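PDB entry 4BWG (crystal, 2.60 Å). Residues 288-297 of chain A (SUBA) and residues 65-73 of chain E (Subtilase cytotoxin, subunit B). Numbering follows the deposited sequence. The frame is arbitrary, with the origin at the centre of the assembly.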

ATOM      1  N   CYS A 288      -0.140   5.050  -0.398  1.00 22.38           N
ATOM      2  CA  CYS A 288       0.041   3.732   0.186  1.00 24.23           C
ATOM      3  C   CYS A 288      -0.624   2.593  -0.633  1.00 23.92           C
ATOM      4  O   CYS A 288      -0.202   1.449  -0.537  1.00 22.97           O
ATOM      5  CB  CYS A 288      -0.416   3.747   1.646  1.00 27.41           C
ATOM      6  SG  CYS A 288       0.868   4.376   2.761  1.00 33.30           S
ATOM      7  N   ASN A 289      -1.651   2.898  -1.416  1.00 21.26           N
ATOM      8  CA  ASN A 289      -2.367   1.960  -2.307  1.00 20.38           C
ATOM      9  C   ASN A 289      -3.414   2.725  -3.098  1.00 22.23           C
ATOM     10  O   ASN A 289      -4.555   2.824  -2.663  1.00 22.45           O
ATOM     11  CB  ASN A 289      -3.011   0.764  -1.578  1.00 18.24           C
ATOM     12  CG  ASN A 289      -3.346  -0.390  -2.489  1.00 27.39           C
ATOM     13  OD1 ASN A 289      -3.362  -0.260  -3.711  1.00 23.68           O
ATOM     14  ND2 ASN A 289      -3.545  -1.574  -1.925  1.00 13.84           N
ATOM     15  N   PRO A 290      -3.047   3.264  -4.284  1.00 17.71           N
ATOM     16  CA  PRO A 290      -4.038   3.975  -5.110  1.00 15.59           C
ATOM     17  C   PRO A 290      -5.037   3.025  -5.794  1.00 14.54           C
ATOM     18  O   PRO A 290      -5.946   3.480  -6.453  1.00 12.80           O
ATOM     19  CB  PRO A 290      -3.158   4.690  -6.132  1.00 16.53           C
ATOM     20  CG  PRO A 290      -1.992   3.800  -6.291  1.00 20.58           C
ATOM     21  CD  PRO A 290      -1.727   3.213  -4.960  1.00 17.74           C
ATOM     22  N   ARG A 291      -4.889   1.709  -5.614  1.00 13.04           N
ATOM     23  CA  ARG A 291      -5.800   0.717  -6.198  1.00 13.97           C
ATOM     24  C   ARG A 291      -7.000   0.501  -5.301  1.00 20.16           C
ATOM     25  O   ARG A 291      -7.991  -0.085  -5.738  1.00 22.90           O
ATOM     26  CB  ARG A 291      -5.097  -0.610  -6.465  1.00 11.38           C
ATOM     27  CG  ARG A 291      -4.055  -0.518  -7.543  1.00  9.83           C
ATOM     28  CD  ARG A 291      -4.670  -0.412  -8.924  1.00 15.15           C
ATOM     29  NE  ARG A 291      -3.574  -0.449  -9.872  1.00 20.44           N
ATOM     30  CZ  ARG A 291      -3.643  -0.142 -11.152  1.00 27.49           C
ATOM     31  NH1 ARG A 291      -4.811   0.176 -11.707  1.00 17.94           N
ATOM     32  NH2 ARG A 291      -2.554  -0.178 -11.901  1.00 11.11           N
ATOM     33  N   ALA A 292      -6.911   0.976  -4.044  1.00 16.76           N
ATOM     34  CA  ALA A 292      -7.991   0.929  -3.068  1.00 17.51           C
ATOM     35  C   ALA A 292      -9.186   1.733  -3.592  1.00 20.72           C
ATOM     36  O   ALA A 292      -8.998   2.770  -4.197  1.00 18.18           O
ATOM     37  CB  ALA A 292      -7.508   1.497  -1.742  1.00 17.55           C
ATOM     38  N   THR A 293     -10.411   1.250  -3.373  1.00 22.04           N
ATOM     39  CA  THR A 293     -11.611   1.942  -3.842  1.00 22.63           C
ATOM     40  C   THR A 293     -11.830   3.270  -3.082  1.00 27.22           C
ATOM     41  O   THR A 293     -11.204   3.495  -2.030  1.00 25.91           O
ATOM     42  CB  THR A 293     -12.828   1.019  -3.720  1.00 24.96           C
ATOM     43  OG1 THR A 293     -12.940   0.534  -2.387  1.00 31.64           O
ATOM     44  CG2 THR A 293     -12.780  -0.133  -4.686  1.00 23.19           C
ATOM     45  N   ALA A 294     -12.714   4.157  -3.640  1.00 23.96           N
ATOM     46  CA  ALA A 294     -13.121   5.417  -3.038  1.00 24.35           C
ATOM     47  C   ALA A 294     -13.805   5.154  -1.690  1.00 35.55           C
ATOM     48  O   ALA A 294     -13.568   5.878  -0.721  1.00 37.79           O
ATOM     49  CB  ALA A 294     -14.056   6.143  -3.961  1.00 26.01           C
ATOM     50  N   THR A 295     -14.593   4.069  -1.613  1.00 34.54           N
ATOM     51  CA  THR A 295     -15.270   3.594  -0.409  1.00 37.37           C
ATOM     52  C   THR A 295     -14.241   3.228   0.671  1.00 42.34           C
ATOM     53  O   THR A 295     -14.434   3.609   1.828  1.00 44.32           O
ATOM     54  CB  THR A 295     -16.167   2.410  -0.760  1.00 43.55           C
ATOM     55  OG1 THR A 295     -17.039   2.819  -1.811  1.00 46.41           O
ATOM     56  CG2 THR A 295     -16.994   1.937   0.409  1.00 43.52           C
ATOM     57  N   GLU A 296     -13.144   2.526   0.296  1.00 35.84           N
ATOM     58  CA  GLU A 296     -12.103   2.153   1.252  1.00 35.27           C
ATOM     59  C   GLU A 296     -11.445   3.389   1.875  1.00 37.39           C
ATOM     60  O   GLU A 296     -11.312   3.435   3.094  1.00 40.59           O
ATOM     61  CB  GLU A 296     -11.031   1.239   0.616  1.00 34.99           C
ATOM     62  CG  GLU A 296     -11.406  -0.243   0.618  1.00 46.32           C
ATOM     63  CD  GLU A 296     -11.349  -0.999   1.937  1.00 61.87           C
ATOM     64  OE1 GLU A 296     -11.042  -0.383   2.982  1.00 67.18           O
ATOM     65  OE2 GLU A 296     -11.591  -2.226   1.920  1.00 56.75           O
ATOM     66  N   LEU A 297     -11.079   4.396   1.065  1.00 29.43           N
ATOM     67  CA  LEU A 297     -10.429   5.610   1.545  1.00 28.12           C
ATOM     68  C   LEU A 297     -11.358   6.512   2.324  1.00 35.00           C
ATOM     69  O   LEU A 297     -10.909   7.114   3.298  1.00 36.40           O
ATOM     70  CB  LEU A 297      -9.824   6.401   0.387  1.00 26.58           C
ATOM     71  CG  LEU A 297      -8.516   5.826  -0.123  1.00 31.33           C
ATOM     72  CD1 LEU A 297      -8.416   5.980  -1.603  1.00 30.07           C
ATOM     73  CD2 LEU A 297      -7.321   6.426   0.612  1.00 33.44           C
TER
ATOM     74  N   LEU E  65      -5.885 -11.852  -0.602  1.00 30.03           N
ATOM     75  CA  LEU E  65      -5.707 -10.937   0.524  1.00 28.07           C
ATOM     76  C   LEU E  65      -5.485  -9.516   0.014  1.00 29.49           C
ATOM     77  O   LEU E  65      -6.024  -8.566   0.596  1.00 29.41           O
ATOM     78  CB  LEU E  65      -4.555 -11.391   1.433  1.00 26.92           C
ATOM     79  CG  LEU E  65      -4.406 -10.638   2.731  1.00 29.54           C
ATOM     80  CD1 LEU E  65      -5.637 -10.791   3.599  1.00 31.37           C
ATOM     81  CD2 LEU E  65      -3.174 -11.086   3.472  1.00 33.23           C
ATOM     82  N   TYR E  66      -4.707  -9.377  -1.085  1.00 26.51           N
ATOM     83  CA  TYR E  66      -4.450  -8.082  -1.722  1.00 24.56           C
ATOM     84  C   TYR E  66      -5.786  -7.465  -2.157  1.00 29.79           C
ATOM     85  O   TYR E  66      -6.041  -6.303  -1.842  1.00 29.11           O
ATOM     86  CB  TYR E  66      -3.481  -8.233  -2.921  1.00 22.96           C
ATOM     87  CG  TYR E  66      -3.255  -6.947  -3.697  1.00 19.43           C
ATOM     88  CD1 TYR E  66      -4.081  -6.594  -4.758  1.00 18.90           C
ATOM     89  CD2 TYR E  66      -2.239  -6.070  -3.346  1.00 18.22           C
ATOM     90  CE1 TYR E  66      -3.920  -5.389  -5.431  1.00 18.25           C
ATOM     91  CE2 TYR E  66      -2.049  -4.872  -4.035  1.00 15.09           C
ATOM     92  CZ  TYR E  66      -2.893  -4.540  -5.079  1.00 20.44           C
ATOM     93  OH  TYR E  66      -2.717  -3.395  -5.820  1.00 21.76           O
ATOM     94  N   PHE E  67      -6.646  -8.244  -2.840  1.00 29.93           N
ATOM     95  CA  PHE E  67      -7.929  -7.727  -3.325  1.00 32.39           C
ATOM     96  C   PHE E  67      -8.931  -7.513  -2.189  1.00 38.63           C
ATOM     97  O   PHE E  67      -9.755  -6.599  -2.276  1.00 39.53           O
ATOM     98  CB  PHE E  67      -8.529  -8.630  -4.413  1.00 34.86           C
ATOM     99  CG  PHE E  67      -7.809  -8.640  -5.748  1.00 35.01           C
ATOM    100  CD1 PHE E  67      -7.261  -7.475  -6.272  1.00 36.33           C
ATOM    101  CD2 PHE E  67      -7.715  -9.812  -6.498  1.00 36.89           C
ATOM    102  CE1 PHE E  67      -6.625  -7.484  -7.518  1.00 37.52           C
ATOM    103  CE2 PHE E  67      -7.100  -9.814  -7.760  1.00 38.80           C
ATOM    104  CZ  PHE E  67      -6.568  -8.654  -8.262  1.00 36.69           C
ATOM    105  N   TYR E  68      -8.864  -8.329  -1.129  1.00 35.42           N
ATOM    106  CA  TYR E  68      -9.676  -8.074   0.055  1.00 35.96           C
ATOM    107  C   TYR E  68      -9.322  -6.678   0.632  1.00 39.65           C
ATOM    108  O   TYR E  68     -10.215  -5.932   1.061  1.00 41.45           O
ATOM    109  CB  TYR E  68      -9.451  -9.166   1.125  1.00 37.22           C
ATOM    110  CG  TYR E  68     -10.108  -8.856   2.456  1.00 38.79           C
ATOM    111  CD1 TYR E  68     -11.490  -8.930   2.608  1.00 42.10           C
ATOM    112  CD2 TYR E  68      -9.355  -8.420   3.541  1.00 39.10           C
ATOM    113  CE1 TYR E  68     -12.103  -8.599   3.815  1.00 42.48           C
ATOM    114  CE2 TYR E  68      -9.956  -8.087   4.752  1.00 41.46           C
ATOM    115  CZ  TYR E  68     -11.331  -8.179   4.886  1.00 47.96           C
ATOM    116  OH  TYR E  68     -11.919  -7.906   6.096  1.00 47.48           O
ATOM    117  N   THR E  69      -8.012  -6.337   0.639  1.00 32.69           N
ATOM    118  CA  THR E  69      -7.504  -5.076   1.167  1.00 30.47           C
ATOM    119  C   THR E  69      -7.938  -3.853   0.295  1.00 34.14           C
ATOM    120  O   THR E  69      -8.329  -2.826   0.852  1.00 35.32           O
ATOM    121  CB  THR E  69      -5.984  -5.170   1.308  1.00 29.12           C
ATOM    122  OG1 THR E  69      -5.666  -6.348   2.049  1.00 31.77           O
ATOM    123  CG2 THR E  69      -5.365  -3.971   1.984  1.00 20.42           C
ATOM    124  N   THR E  70      -7.818  -3.930  -1.043  1.00 29.35           N
ATOM    125  CA  THR E  70      -8.186  -2.821  -1.918  1.00 28.30           C
ATOM    126  C   THR E  70      -9.705  -2.655  -2.010  1.00 34.04           C
ATOM    127  O   THR E  70     -10.209  -1.538  -2.156  1.00 34.55           O
ATOM    128  CB  THR E  70      -7.593  -2.998  -3.337  1.00 29.52           C
ATOM    129  OG1 THR E  70      -8.192  -4.124  -3.984  1.00 32.55           O
ATOM    130  CG2 THR E  70      -6.088  -3.124  -3.349  1.00 21.32           C
ATOM    131  N   GLY E  71     -10.417  -3.770  -1.975  1.00 33.31           N
ATOM    132  CA  GLY E  71     -11.869  -3.795  -2.109  1.00 34.27           C
ATOM    133  C   GLY E  71     -12.330  -3.607  -3.538  1.00 37.99           C
ATOM    134  O   GLY E  71     -13.523  -3.400  -3.790  1.00 39.93           O
ATOM    135  N   GLN E  72     -11.406  -3.699  -4.486  1.00 35.08           N
ATOM    136  CA  GLN E  72     -11.728  -3.493  -5.892  1.00 36.40           C
ATOM    137  C   GLN E  72     -12.541  -4.659  -6.439  1.00 43.19           C
ATOM    138  O   GLN E  72     -12.389  -5.778  -5.958  1.00 43.99           O
ATOM    139  CB  GLN E  72     -10.455  -3.253  -6.738  1.00 35.91           C
ATOM    140  CG  GLN E  72      -9.598  -4.502  -6.983  1.00 48.15           C
ATOM    141  CD  GLN E  72      -8.201  -4.139  -7.422  1.00 51.91           C
ATOM    142  OE1 GLN E  72      -7.280  -4.042  -6.599  1.00 41.09           O
ATOM    143  NE2 GLN E  72      -8.010  -3.902  -8.712  1.00 40.24           N
ATOM    144  N   PRO E  73     -13.414  -4.407  -7.447  1.00 43.39           N
ATOM    145  CA  PRO E  73     -14.176  -5.506  -8.059  1.00 44.46           C
ATOM    146  C   PRO E  73     -13.260  -6.395  -8.886  1.00 46.86           C
ATOM    147  O   PRO E  73     -12.403  -5.918  -9.634  1.00 46.57           O
ATOM    148  CB  PRO E  73     -15.203  -4.772  -8.947  1.00 48.36           C
ATOM    149  CG  PRO E  73     -15.145  -3.336  -8.525  1.00 52.17           C
ATOM    150  CD  PRO E  73     -13.747  -3.118  -8.096  1.00 45.47           C
TER

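The loop of SUBA that leads into a helix at Ala A294 packs against the C-terminal end of a subunit B helix, burying 402 Å² in all. Asn A289 opens a type I turn that closes at Ala A292; Asn A289 OD1 accepts from Arg A291 N (3.1 Å), a bond within the turn, and Asn A289 ND2, hydrogen-bonded elsewhere in the structure, lies 3.3 Å from Thr E70 CG2. Arg A291 contributes the aliphatic base of its side chain, with CG 3.6 Å from Tyr E66 OH, whereas its end leads away from chain E. The closest CA pair between the two stretches is Ala A292 CA and Thr E70 CA, 3.9 Å apart, and the Ala A292 CA makes a CA-H...O contact with Thr E70 O (3.4 Å). Thr E70 O, in the last residue of its helix, also accepts a hydrogen bond from Thr A293 N (3.0 Å, N-H...O angle 163°) and a weak one from Thr A293 OG1 (3.4 Å). Thr A293 OG1 also caps its own helix, accepting weakly from Glu A296 N (3.3 Å), while Thr A293 CG2 lies 3.5 Å from Gly E71 O. Glu A296 CG packs 3.3 Å from Thr E70 O. Gly E71 has positive phi, and an ideal CB there would sit tightly, 3.3 Å from Glu A296 CG.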